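Local coordinates for protein type C neurotoxin (Clostridium botulinum, PDB 3PME) that probably binds the nerve-cell surface through gangliosides and membrane lipid, as the receptor-binding domain of a mosaic C/D botulinum neurotoxin, at residues S9-K14 / V18-Y23; N41-S46 / D50-N55; W140-I145 / I212-Q217; T144-I149 / S202-N207. All coordinates share one frame; numbering follows the deposited sequence.

Contact 1 (S9-K14 / V18-Y23); sequences SLQNKK and VDTSGY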
loop_
_atom_site.group_PDB
_atom_site.type_symbol
_atom_site.label_atom_id
_atom_site.label_comp_id
_atom_site.label_asym_id
_atom_site.label_seq_id
_atom_site.Cartn_x
_atom_site.Cartn_y
_atom_site.Cartn_z
ATOM N N SER A 9 -1.883 9.014 20.617
ATOM C CA SER A 9 -1.669 9.220 19.198
ATOM C C SER A 9 -0.178 9.397 18.945
ATOM O O SER A 9 0.389 10.465 19.221
ATOM C CB SER A 9 -2.455 10.447 18.714
ATOM O OG SER A 9 -2.451 10.538 17.300
ATOM N N LEU A 10 0.467 8.348 18.437
ATOM C CA LEU A 10 1.897 8.418 18.177
ATOM C C LEU A 10 2.120 9.102 16.842
ATOM O O LEU A 10 1.733 8.595 15.785
ATOM C CB LEU A 10 2.541 7.030 18.186
ATOM C CG LEU A 10 2.401 6.218 19.473
ATOM C CD1 LEU A 10 3.090 4.868 19.285
ATOM C CD2 LEU A 10 2.991 6.973 20.665
ATOM N N GLN A 11 2.725 10.281 16.899
ATOM C CA GLN A 11 2.981 11.048 15.694
ATOM C C GLN A 11 4.375 11.631 15.738
ATOM O O GLN A 11 4.951 11.824 16.805
ATOM C CB GLN A 11 1.944 12.156 15.527
ATOM C CG GLN A 11 0.531 11.635 15.316
ATOM C CD GLN A 11 -0.443 12.732 14.956
ATOM O OE1 GLN A 11 -1.379 12.520 14.182
ATOM N NE2 GLN A 11 -0.226 13.918 15.512
ATOM N N ASN A 12 4.925 11.891 14.562
ATOM C CA ASN A 12 6.254 12.463 14.477
ATOM C C ASN A 12 6.182 13.981 14.479
ATOM O O ASN A 12 5.679 14.589 13.535
ATOM C CB ASN A 12 6.967 11.958 13.230
ATOM C CG ASN A 12 8.455 12.207 13.283
ATOM O OD1 ASN A 12 8.897 13.358 13.309
ATOM N ND2 ASN A 12 9.239 11.131 13.315
ATOM N N LYS A 13 6.664 14.583 15.562
ATOM C CA LYS A 13 6.640 16.031 15.725
ATOM C C LYS A 13 8.047 16.522 16.001
ATOM O O LYS A 13 8.748 15.967 16.845
ATOM C CB LYS A 13 5.721 16.434 16.878
ATOM C CG LYS A 13 4.253 16.129 16.644
ATOM C CD LYS A 13 3.745 16.840 15.400
ATOM C CE LYS A 13 2.315 16.448 15.077
ATOM N NZ LYS A 13 1.838 17.128 13.837
ATOM N N LYS A 14 8.459 17.563 15.286
ATOM C CA LYS A 14 9.799 18.102 15.451
ATOM C C LYS A 14 10.828 16.972 15.478
ATOM O O LYS A 14 11.677 16.909 16.367
ATOM C CB LYS A 14 9.880 18.944 16.730
ATOM C CG LYS A 14 8.869 20.084 16.780
ATOM C CD LYS A 14 9.189 21.079 17.887
ATOM C CE LYS A 14 8.244 22.276 17.842
ATOM N NZ LYS A 14 8.640 23.355 18.798
ATOM N N VAL A 18 6.257 11.017 19.263
ATOM C CA VAL A 18 5.723 11.456 20.537
ATOM C C VAL A 18 4.219 11.248 20.569
ATOM O O VAL A 18 3.593 10.985 19.543
ATOM C CB VAL A 18 6.025 12.959 20.783
ATOM C CG1 VAL A 18 7.516 13.247 20.614
ATOM C CG2 VAL A 18 5.207 13.835 19.847
ATOM N N ASP A 19 3.634 11.366 21.754
ATOM C CA ASP A 19 2.187 11.290 21.885
ATOM C C ASP A 19 1.593 12.691 21.781
ATOM O O ASP A 19 1.888 13.553 22.606
ATOM C CB ASP A 19 1.810 10.654 23.225
ATOM C CG ASP A 19 0.320 10.731 23.515
ATOM O OD1 ASP A 19 -0.490 10.764 22.566
ATOM O OD2 ASP A 19 -0.040 10.773 24.706
ATOM N N THR A 20 0.750 12.904 20.775
ATOM C CA THR A 20 0.146 14.206 20.512
ATOM C C THR A 20 -1.311 14.279 20.959
ATOM O O THR A 20 -2.026 15.213 20.598
ATOM C CB THR A 20 0.168 14.516 19.010
ATOM O OG1 THR A 20 -0.568 13.498 18.310
ATOM C CG2 THR A 20 1.603 14.576 18.496
ATOM N N SER A 21 -1.751 13.295 21.734
ATOM C CA SER A 21 -3.156 13.197 22.112
ATOM C C SER A 21 -3.571 14.290 23.090
ATOM O O SER A 21 -4.757 14.593 23.225
ATOM C CB SER A 21 -3.445 11.833 22.740
ATOM O OG SER A 21 -2.804 11.699 24.001
ATOM N N GLY A 22 -2.588 14.863 23.774
ATOM C CA GLY A 22 -2.850 15.838 24.817
ATOM C C GLY A 22 -2.619 15.240 26.191
ATOM O O GLY A 22 -2.560 15.959 27.188
ATOM N N TYR A 23 -2.481 13.916 26.245
ATOM C CA TYR A 23 -2.283 13.221 27.514
ATOM C C TYR A 23 -0.814 12.935 27.800
ATOM O O TYR A 23 -0.481 12.338 28.817
ATOM C CB TYR A 23 -3.100 11.924 27.560
ATOM C CG TYR A 23 -4.587 12.149 27.473
ATOM C CD1 TYR A 23 -5.338 12.411 28.614
ATOM C CD2 TYR A 23 -5.242 12.113 26.251
ATOM C CE1 TYR A 23 -6.704 12.619 28.537
ATOM C CE2 TYR A 23 -6.603 12.317 26.162
ATOM C CZ TYR A 23 -7.329 12.575 27.308
ATOM O OH TYR A 23 -8.689 12.783 27.218
#

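Contact 2 (N41-S46 / D50-N55); sequences NDFKLS and DKIIVN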
loop_
_atom_site.group_PDB
_atom_site.type_symbol
_atom_site.label_atom_id
_atom_site.label_comp_id
_atom_site.label_asym_id
_atom_site.label_seq_id
_atom_site.Cartn_x
_atom_site.Cartn_y
_atom_site.Cartn_z
ATOM N N ASN A 41 4.338 9.389 10.137
ATOM C CA ASN A 41 4.121 8.824 11.462
ATOM C C ASN A 41 4.452 7.336 11.521
ATOM O O ASN A 41 3.857 6.593 12.313
ATOM C CB ASN A 41 2.682 9.076 11.906
ATOM C CG ASN A 41 2.351 10.561 11.964
ATOM O OD1 ASN A 41 3.176 11.370 12.406
ATOM N ND2 ASN A 41 1.153 10.927 11.518
ATOM N N ASP A 42 5.398 6.894 10.690
ATOM C CA ASP A 42 5.754 5.474 10.677
ATOM C C ASP A 42 6.963 5.131 11.536
ATOM O O ASP A 42 7.714 6.008 11.965
ATOM C CB ASP A 42 5.851 4.884 9.250
ATOM C CG ASP A 42 7.163 5.170 8.555
ATOM O OD1 ASP A 42 8.190 5.465 9.208
ATOM O OD2 ASP A 42 7.164 5.065 7.313
ATOM N N PHE A 43 7.094 3.847 11.841
ATOM C CA PHE A 43 8.279 3.325 12.479
ATOM C C PHE A 43 8.504 1.893 12.024
ATOM O O PHE A 43 7.561 1.194 11.638
ATOM C CB PHE A 43 8.253 3.476 14.011
ATOM C CG PHE A 43 7.031 2.904 14.682
ATOM C CD1 PHE A 43 5.907 3.693 14.899
ATOM C CD2 PHE A 43 7.024 1.596 15.133
ATOM C CE1 PHE A 43 4.789 3.179 15.542
ATOM C CE2 PHE A 43 5.906 1.073 15.784
ATOM C CZ PHE A 43 4.793 1.869 15.986
ATOM N N LYS A 44 9.761 1.478 12.027
ATOM C CA LYS A 44 10.151 0.192 11.493
ATOM C C LYS A 44 10.691 -0.684 12.609
ATOM O O LYS A 44 11.522 -0.246 13.411
ATOM C CB LYS A 44 11.230 0.405 10.427
ATOM C CG LYS A 44 11.646 -0.834 9.666
ATOM C CD LYS A 44 12.765 -0.501 8.675
ATOM C CE LYS A 44 13.159 -1.712 7.853
ATOM N NZ LYS A 44 14.273 -1.384 6.918
ATOM N N LEU A 45 10.209 -1.919 12.664
ATOM C CA LEU A 45 10.763 -2.915 13.565
ATOM C C LEU A 45 11.507 -3.938 12.717
ATOM O O LEU A 45 10.892 -4.688 11.954
ATOM C CB LEU A 45 9.655 -3.576 14.382
ATOM C CG LEU A 45 8.721 -2.606 15.107
ATOM C CD1 LEU A 45 7.613 -3.359 15.833
ATOM C CD2 LEU A 45 9.504 -1.734 16.082
ATOM N N SER A 46 12.833 -3.953 12.829
ATOM C CA SER A 46 13.651 -4.787 11.947
ATOM C C SER A 46 14.709 -5.595 12.682
ATOM O O SER A 46 15.419 -6.394 12.070
ATOM C CB SER A 46 14.308 -3.935 10.856
ATOM O OG SER A 46 15.145 -2.929 11.407
ATOM N N ASP A 50 15.149 -3.543 18.696
ATOM C CA ASP A 50 14.386 -2.336 18.401
ATOM C C ASP A 50 13.077 -2.357 19.187
ATOM O O ASP A 50 12.244 -3.225 18.963
ATOM C CB ASP A 50 14.061 -2.260 16.905
ATOM C CG ASP A 50 15.292 -2.342 16.025
ATOM O OD1 ASP A 50 16.422 -2.205 16.550
ATOM O OD2 ASP A 50 15.121 -2.535 14.798
ATOM N N LYS A 51 12.888 -1.406 20.100
ATOM C CA LYS A 51 11.634 -1.330 20.854
ATOM C C LYS A 51 11.166 0.098 21.070
ATOM O O LYS A 51 11.971 1.003 21.274
ATOM C CB LYS A 51 11.776 -1.984 22.226
ATOM C CG LYS A 51 12.121 -3.453 22.211
ATOM C CD LYS A 51 12.032 -4.019 23.616
ATOM C CE LYS A 51 12.461 -5.472 23.649
ATOM N NZ LYS A 51 11.689 -6.270 22.660
ATOM N N ILE A 52 9.855 0.296 21.040
ATOM C CA ILE A 52 9.283 1.547 21.496
ATOM C C ILE A 52 8.495 1.230 22.756
ATOM O O ILE A 52 7.618 0.375 22.736
ATOM C CB ILE A 52 8.349 2.163 20.457
ATOM C CG1 ILE A 52 9.099 2.416 19.144
ATOM C CG2 ILE A 52 7.742 3.454 21.000
ATOM C CD1 ILE A 52 8.224 2.994 18.044
ATOM N N ILE A 53 8.827 1.889 23.858
ATOM C CA ILE A 53 8.121 1.656 25.111
ATOM C C ILE A 53 7.235 2.855 25.391
ATOM O O ILE A 53 7.721 3.983 25.495
ATOM C CB ILE A 53 9.097 1.495 26.291
ATOM C CG1 ILE A 53 10.209 0.493 25.958
ATOM C CG2 ILE A 53 8.342 1.136 27.572
ATOM C CD1 ILE A 53 9.729 -0.792 25.371
ATOM N N VAL A 54 5.931 2.625 25.489
ATOM C CA VAL A 54 4.994 3.706 25.771
ATOM C C VAL A 54 4.399 3.524 27.160
ATOM O O VAL A 54 3.830 2.485 27.454
ATOM C CB VAL A 54 3.859 3.756 24.728
ATOM C CG1 VAL A 54 2.895 4.899 25.027
ATOM C CG2 VAL A 54 4.435 3.891 23.313
ATOM N N ASN A 55 4.560 4.526 28.019
ATOM C CA ASN A 55 3.902 4.515 29.323
ATOM C C ASN A 55 2.837 5.595 29.384
ATOM O O ASN A 55 3.152 6.786 29.392
ATOM C CB ASN A 55 4.921 4.734 30.441
ATOM C CG ASN A 55 5.800 3.529 30.665
ATOM O OD1 ASN A 55 5.352 2.520 31.204
ATOM N ND2 ASN A 55 7.059 3.628 30.261
#

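Contact 3 (W140-I145 / I212-Q217); sequences WFFVTI and IVYEGQ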
loop_
_atom_site.group_PDB
_atom_site.type_symbol
_atom_site.label_atom_id
_atom_site.label_comp_id
_atom_site.label_asym_id
_atom_site.label_seq_id
_atom_site.Cartn_x
_atom_site.Cartn_y
_atom_site.Cartn_z
ATOM N N TRP A 140 0.877 -2.062 2.815
ATOM C CA TRP A 140 0.232 -1.356 3.924
ATOM C C TRP A 140 -1.250 -1.693 3.949
ATOM O O TRP A 140 -1.929 -1.547 2.938
ATOM C CB TRP A 140 0.334 0.143 3.720
ATOM C CG TRP A 140 1.703 0.737 3.906
ATOM C CD1 TRP A 140 2.588 1.099 2.927
ATOM C CD2 TRP A 140 2.322 1.074 5.148
ATOM N NE1 TRP A 140 3.721 1.641 3.492
ATOM C CE2 TRP A 140 3.575 1.651 4.853
ATOM C CE3 TRP A 140 1.929 0.960 6.488
ATOM C CZ2 TRP A 140 4.452 2.085 5.850
ATOM C CZ3 TRP A 140 2.791 1.406 7.471
ATOM C CH2 TRP A 140 4.036 1.960 7.149
ATOM N N PHE A 141 -1.757 -2.120 5.105
ATOM C CA PHE A 141 -3.209 -2.191 5.287
ATOM C C PHE A 141 -3.611 -1.579 6.621
ATOM O O PHE A 141 -2.805 -1.521 7.550
ATOM C CB PHE A 141 -3.774 -3.609 5.080
ATOM C CG PHE A 141 -3.234 -4.651 6.025
ATOM C CD1 PHE A 141 -2.065 -5.339 5.733
ATOM C CD2 PHE A 141 -3.947 -5.019 7.168
ATOM C CE1 PHE A 141 -1.582 -6.327 6.581
ATOM C CE2 PHE A 141 -3.481 -6.014 8.023
ATOM C CZ PHE A 141 -2.297 -6.676 7.732
ATOM N N PHE A 142 -4.838 -1.078 6.671
ATOM C CA PHE A 142 -5.355 -0.348 7.832
ATOM C C PHE A 142 -6.124 -1.292 8.760
ATOM O O PHE A 142 -7.074 -1.973 8.346
ATOM C CB PHE A 142 -6.249 0.798 7.360
ATOM C CG PHE A 142 -6.836 1.614 8.479
ATOM C CD1 PHE A 142 -6.011 2.229 9.413
ATOM C CD2 PHE A 142 -8.212 1.778 8.581
ATOM C CE1 PHE A 142 -6.551 2.992 10.448
ATOM C CE2 PHE A 142 -8.757 2.540 9.602
ATOM C CZ PHE A 142 -7.926 3.148 10.536
ATOM N N VAL A 143 -5.696 -1.325 10.014
ATOM C CA VAL A 143 -6.314 -2.192 11.015
ATOM C C VAL A 143 -7.094 -1.350 12.007
ATOM O O VAL A 143 -6.652 -0.265 12.412
ATOM C CB VAL A 143 -5.244 -3.004 11.781
ATOM C CG1 VAL A 143 -5.875 -3.836 12.914
ATOM C CG2 VAL A 143 -4.460 -3.895 10.816
ATOM N N THR A 144 -8.263 -1.842 12.402
ATOM C CA THR A 144 -8.986 -1.206 13.497
ATOM C C THR A 144 -9.622 -2.291 14.331
ATOM O O THR A 144 -10.328 -3.164 13.807
ATOM C CB THR A 144 -10.086 -0.246 13.029
ATOM O OG1 THR A 144 -9.586 0.605 11.992
ATOM C CG2 THR A 144 -10.549 0.613 14.207
ATOM N N ILE A 145 -9.342 -2.242 15.625
ATOM C CA ILE A 145 -9.952 -3.162 16.578
ATOM C C ILE A 145 -10.881 -2.357 17.473
ATOM O O ILE A 145 -10.444 -1.372 18.064
ATOM C CB ILE A 145 -8.902 -3.808 17.498
ATOM C CG1 ILE A 145 -7.735 -4.400 16.704
ATOM C CG2 ILE A 145 -9.563 -4.873 18.389
ATOM C CD1 ILE A 145 -8.132 -5.511 15.841
ATOM N N ILE A 212 -13.814 7.219 8.216
ATOM C CA ILE A 212 -13.282 8.573 8.184
ATOM C C ILE A 212 -11.794 8.568 8.531
ATOM O O ILE A 212 -10.994 9.225 7.863
ATOM C CB ILE A 212 -14.069 9.497 9.124
ATOM C CG1 ILE A 212 -15.477 9.702 8.564
ATOM C CG2 ILE A 212 -13.370 10.837 9.267
ATOM C CD1 ILE A 212 -16.396 10.463 9.493
ATOM N N VAL A 213 -11.421 7.812 9.559
ATOM C CA VAL A 213 -10.009 7.661 9.910
ATOM C C VAL A 213 -9.222 7.045 8.746
ATOM O O VAL A 213 -8.188 7.567 8.339
ATOM C CB VAL A 213 -9.819 6.831 11.197
ATOM C CG1 VAL A 213 -8.328 6.699 11.542
ATOM C CG2 VAL A 213 -10.567 7.469 12.364
ATOM N N TYR A 214 -9.730 5.949 8.202
ATOM C CA TYR A 214 -9.119 5.281 7.051
ATOM C C TYR A 214 -8.881 6.230 5.876
ATOM O O TYR A 214 -7.761 6.331 5.359
ATOM C CB TYR A 214 -10.007 4.112 6.620
ATOM C CG TYR A 214 -9.593 3.353 5.370
ATOM C CD1 TYR A 214 -8.319 2.797 5.239
ATOM C CD2 TYR A 214 -10.508 3.136 4.346
ATOM C CE1 TYR A 214 -7.969 2.066 4.095
ATOM C CE2 TYR A 214 -10.174 2.424 3.214
ATOM C CZ TYR A 214 -8.903 1.890 3.087
ATOM O OH TYR A 214 -8.592 1.172 1.957
ATOM N N GLU A 215 -9.922 6.933 5.446
ATOM C CA GLU A 215 -9.777 7.784 4.263
ATOM C C GLU A 215 -8.876 8.992 4.518
ATOM O O GLU A 215 -8.164 9.461 3.615
ATOM C CB GLU A 215 -11.141 8.203 3.722
ATOM C CG GLU A 215 -11.974 7.018 3.280
ATOM C CD GLU A 215 -12.774 7.293 2.027
ATOM O OE1 GLU A 215 -12.476 8.286 1.331
ATOM O OE2 GLU A 215 -13.697 6.507 1.732
ATOM N N GLY A 216 -8.889 9.487 5.748
ATOM C CA GLY A 216 -8.011 10.576 6.120
ATOM C C GLY A 216 -6.570 10.135 5.976
ATOM O O GLY A 216 -5.742 10.830 5.382
ATOM N N GLN A 217 -6.279 8.944 6.481
ATOM C CA GLN A 217 -4.901 8.499 6.625
ATOM C C GLN A 217 -4.336 7.803 5.391
ATOM O O GLN A 217 -3.127 7.581 5.307
ATOM C CB GLN A 217 -4.769 7.601 7.851
ATOM C CG GLN A 217 -5.021 8.343 9.167
ATOM C CD GLN A 217 -4.940 7.427 10.363
ATOM O OE1 GLN A 217 -4.846 6.212 10.215
ATOM N NE2 GLN A 217 -4.958 8.005 11.554
#

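Contact 4 (T144-I149 / S202-N207); sequences TITNNI and SKELSN. With SO4 (sulfate ion), chain B.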
loop_
_atom_site.group_PDB
_atom_site.type_symbol
_atom_site.label_atom_id
_atom_site.label_comp_id
_atom_site.label_asym_id
_atom_site.label_seq_id
_atom_site.Cartn_x
_atom_site.Cartn_y
_atom_site.Cartn_z
ATOM N N THR A 144 -8.263 -1.842 12.402
ATOM C CA THR A 144 -8.986 -1.206 13.497
ATOM C C THR A 144 -9.622 -2.291 14.331
ATOM O O THR A 144 -10.328 -3.164 13.807
ATOM C CB THR A 144 -10.086 -0.246 13.029
ATOM O OG1 THR A 144 -9.586 0.605 11.992
ATOM C CG2 THR A 144 -10.549 0.613 14.207
ATOM N N ILE A 145 -9.342 -2.242 15.625
ATOM C CA ILE A 145 -9.952 -3.162 16.578
ATOM C C ILE A 145 -10.881 -2.357 17.473
ATOM O O ILE A 145 -10.444 -1.372 18.064
ATOM C CB ILE A 145 -8.902 -3.808 17.498
ATOM C CG1 ILE A 145 -7.735 -4.400 16.704
ATOM C CG2 ILE A 145 -9.563 -4.873 18.389
ATOM C CD1 ILE A 145 -8.132 -5.511 15.841
ATOM N N THR A 146 -12.150 -2.760 17.575
ATOM C CA THR A 146 -13.026 -2.157 18.589
ATOM C C THR A 146 -13.285 -3.187 19.687
ATOM O O THR A 146 -13.357 -4.394 19.424
ATOM C CB THR A 146 -14.360 -1.612 18.010
ATOM O OG1 THR A 146 -15.164 -2.696 17.516
ATOM C CG2 THR A 146 -14.104 -0.613 16.877
ATOM N N ASN A 147 -13.392 -2.701 20.919
ATOM C CA ASN A 147 -13.600 -3.575 22.069
ATOM C C ASN A 147 -14.736 -3.039 22.906
ATOM O O ASN A 147 -14.765 -1.864 23.229
ATOM C CB ASN A 147 -12.345 -3.625 22.943
ATOM C CG ASN A 147 -11.118 -4.106 22.191
ATOM O OD1 ASN A 147 -10.933 -5.302 21.977
ATOM N ND2 ASN A 147 -10.262 -3.170 21.802
ATOM N N ASN A 148 -15.677 -3.904 23.256
ATOM C CA ASN A 148 -16.704 -3.509 24.204
ATOM C C ASN A 148 -16.959 -4.633 25.195
ATOM O O ASN A 148 -17.354 -5.740 24.823
ATOM C CB ASN A 148 -17.995 -3.086 23.497
ATOM C CG ASN A 148 -18.899 -2.266 24.392
ATOM O OD1 ASN A 148 -19.169 -2.644 25.534
ATOM N ND2 ASN A 148 -19.367 -1.132 23.886
ATOM N N ILE A 149 -16.696 -4.333 26.455
ATOM C CA ILE A 149 -16.809 -5.322 27.518
ATOM C C ILE A 149 -18.235 -5.855 27.641
ATOM O O ILE A 149 -18.463 -6.905 28.241
ATOM C CB ILE A 149 -16.324 -4.732 28.857
ATOM C CG1 ILE A 149 -15.939 -5.852 29.821
ATOM C CG2 ILE A 149 -17.360 -3.791 29.438
ATOM C CD1 ILE A 149 -14.878 -6.773 29.255
ATOM N N SER A 202 -10.894 6.097 23.379
ATOM C CA SER A 202 -11.628 5.674 24.571
ATOM C C SER A 202 -13.105 5.443 24.275
ATOM O O SER A 202 -13.960 5.583 25.149
ATOM C CB SER A 202 -11.497 6.724 25.670
ATOM O OG SER A 202 -12.051 7.946 25.221
ATOM N N LYS A 203 -13.407 5.106 23.033
ATOM C CA LYS A 203 -14.758 4.735 22.658
ATOM C C LYS A 203 -14.686 3.711 21.540
ATOM O O LYS A 203 -13.639 3.544 20.909
ATOM C CB LYS A 203 -15.548 5.961 22.197
ATOM C CG LYS A 203 -14.999 6.592 20.935
ATOM C CD LYS A 203 -15.690 7.905 20.603
ATOM C CE LYS A 203 -16.931 7.699 19.765
ATOM N NZ LYS A 203 -17.471 9.016 19.314
ATOM N N GLU A 204 -15.803 3.041 21.301
ATOM C CA GLU A 204 -15.957 2.130 20.186
ATOM C C GLU A 204 -16.365 2.951 18.967
ATOM O O GLU A 204 -17.462 3.507 18.923
ATOM C CB GLU A 204 -17.032 1.090 20.528
ATOM C CG GLU A 204 -17.396 0.159 19.400
ATOM C CD GLU A 204 -18.538 -0.771 19.764
ATOM O OE1 GLU A 204 -18.914 -0.811 20.956
ATOM O OE2 GLU A 204 -19.060 -1.448 18.853
ATOM N N LEU A 205 -15.471 3.063 17.984
ATOM C CA LEU A 205 -15.755 3.896 16.823
ATOM C C LEU A 205 -16.809 3.240 15.945
ATOM O O LEU A 205 -16.771 2.028 15.734
ATOM C CB LEU A 205 -14.489 4.129 15.997
ATOM C CG LEU A 205 -13.366 4.955 16.621
ATOM C CD1 LEU A 205 -12.230 5.126 15.616
ATOM C CD2 LEU A 205 -13.882 6.304 17.081
ATOM N N SER A 206 -17.741 4.037 15.437
ATOM C CA SER A 206 -18.746 3.538 14.501
ATOM C C SER A 206 -18.083 3.131 13.189
ATOM O O SER A 206 -16.965 3.542 12.903
ATOM C CB SER A 206 -19.792 4.613 14.217
ATOM O OG SER A 206 -19.219 5.688 13.497
ATOM N N ASN A 207 -18.771 2.330 12.388
ATOM C CA ASN A 207 -18.271 2.010 11.062
ATOM C C ASN A 207 -17.977 3.269 10.262
ATOM O O ASN A 207 -16.965 3.351 9.561
ATOM C CB ASN A 207 -19.257 1.124 10.318
ATOM C CG ASN A 207 -19.335 -0.258 10.917
ATOM O OD1 ASN A 207 -18.667 -0.544 11.910
ATOM N ND2 ASN A 207 -20.135 -1.129 10.312
HETATM S S SO4 B . -22.000 0.318 13.551
HETATM O O1 SO4 B . -21.213 -0.519 14.454
HETATM O O2 SO4 B . -23.177 0.802 14.270
HETATM O O3 SO4 B . -21.202 1.454 13.112
HETATM O O4 SO4 B . -22.414 -0.473 12.395
HETATM O O HOH W 1 -17.692 -1.882 16.585
#

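Contact 1 (S9-K14 / V18-Y23)
L10 lies opposite D19 in a non-hydrogen-bonded antiparallel pair, and Q11 opposite V18 in the hydrogen-bonded pair beside it. In the latter, Q11 N reaches V18 O and V18 N reaches Q11 O, each bond 2.9 Å long. One step further, T20 N donates to S9 O over 2.9 Å, although T20 has already left the strand. The same S9 O also receives the CA-H of D19.

The polar side chains concentrate on D19. Its OD1 takes three hydrogens: from S9 N across the hairpin at 3.0 Å, from S21 N and from S21 OG. The two backbone donors approach from opposite sides of the carboxylate plane, S9 N at 37° out of it, whereas the hydroxyl of S21 enters on the syn side close to the plane. The S21 N bond closes an Asx turn, and S21 OG then accepts from Y23 N in an ST turn, so the chain leaving the strand is folded by two successive side-chain turns. D19 OD2 binds A25 N.

Apolar contact gathers on T20 and V18. T20 CG2, set anti to the carbonyl carbon, comes within 3.6 Å of K13 CG, where the lysine chain bends at chi2 (-59°) and crosses the threonine nearly at a right angle. V18 CG2 lies 4.0 Å from K13 CB.

These contacts tie together the hairpin of strands 6-13 and 16-19. On its other side strand 6-13 pairs with strand 193-201, where L10 bonds to F198 through the backbone and S9 OG to N199.

Contact 2 (N41-S46 / D50-N55)
D50 OD2 takes the amide hydrogen of S46 in a weak bond, S46 N to D50 OD2 measuring 3.3 Å with an angle of 156° at the hydrogen. S46 OG lies close to the same carboxylate oxygen, at 3.4 Å from D50 OD2. The aspartate reaches back across the turn because its CG stands beside its own backbone N, anti to the carbonyl carbon (chi1 -55°). Its other oxygen, OD1, receives a weak bond from D32 N, so the two oxygens of one buried carboxylate are directed at the backbone of two different parts of the chain.

Further along, F43 and I52 meet through apolar atoms. The terminal methyl of I52 rests over one face of the F43 ring: CD1 is 3.6 Å from the ring centroid, 19° off the normal, in a CH-pi contact displaced toward the rim. The closest ring atom is F43 CD2, 3.4 Å from I52 CD1. The isoleucine chain is extended to its tip and brings the methyl down on the ring at a slant. L45 makes a looser contact, its CD2 4.2 Å from D50 O.

F181 meets the F43 ring edge-to-face and also touches I52. The two strands do not pair with each other: 42-45 is hydrogen-bonded to 34-35 and 193-201, and 51-55 to 26-30 and 178-181. An aromatic ring and an aliphatic chain meeting between separate antiparallel sheets are in keeping with the lectin-like jelly roll of the concanavalin type.

Contact 3 (W140-I145 / I212-Q217)
Helix 207-218, which follows the last strand of the lectin-like domain, packs here on strand 141-148. The short segments run nearly antiparallel, at 154°, with axes 9.8 Å apart, and F142 alone carries the strand's side of the contact. Its CG stands anti to the backbone N (chi1 180°), which extends the ring toward the helix.

Y214 CA sits over one face of the F142 ring, 4.2 Å from the centroid, and Y214 CB lies 3.5 Å from F142 CD2. The two rings are close to parallel, their planes 17° apart, but are slid so far that they scarcely overlap; Y214 CD1 instead approaches F142 CB and CD2. At the far end of the phenylalanine, CZ meets V213 CG1 at 3.7 Å. Q217 turns its amide almost perpendicular to the ring, and its OE1 lies 3.7 Å from F142 CE1.

That oxygen accepts a hydrogen bond from W74 NE1, and the indole of W74 also meets both the F142 and the Y214 rings. No hydrogen bond crosses between the two segments, so the helix is held against the strand by aromatic and aliphatic surface, while the one amide oxygen drawn into this apolar setting is satisfied by tryptophan.

Contact 4 (T144-I149 / S202-N207)
The side-chain amide of N148 and the carboxylate of E204 meet with their planes 77° apart, the carboxylate oxygen lying nearly in the plane of the amide and the N-H arriving almost along the C-O direction of E204. The bond, N148 ND2 to E204 OE1, is 3.0 Å long with 163° at the hydrogen. It joins the end of strand 141-148, in the lectin-like domain, to the loop that links strand 193-201 to helix 207-218. N148 OD1 is bound to M150 N, so the amide's orientation is fixed from both ends.

E204 reaches across to the strand with an extended chain, its CG anti to the backbone N, passing T146 on the way: E204 CG is 3.8 Å from T146 CB. Its second oxygen is joined to the same threonine through water 1, which donates to E204 OE2 and lies 2.8 Å from T146 OG1. T146 CG2 faces the backbone of L205, 3.9 Å from its O.

Past this point the loop becomes helix: S206 is the N-cap, its OG taking the hydrogen of D209 N. A sulfate ion, probably from the crystallisation liquor, occupies the helix start, where N207 N donates to sulfate O3 over 2.7 Å, nearly straight at 173°.

In the fold
All four contacts reach the large antiparallel sheet; contact 2 joins it to the three-stranded sheet containing strand 51-55. Strand 193-201 pairs with strand 6-13 of contact 1 and strand 42-45 of contact 2. Contact 2 is the buried one, apolar at its centre with a weak polar bond at one end; the others are partly buried. Contact 1 relies on backbone pairing and side-chain turns, whereas contact 3 has no hydrogen bond between its segments. Contacts 3 and 4 share one strand, covered by the helix in the first and by the loop leading into it in the second, where polar groups and water take over. N41 OD1 of contact 2 probably accepts a hydrogen bond from N12 N of contact 1.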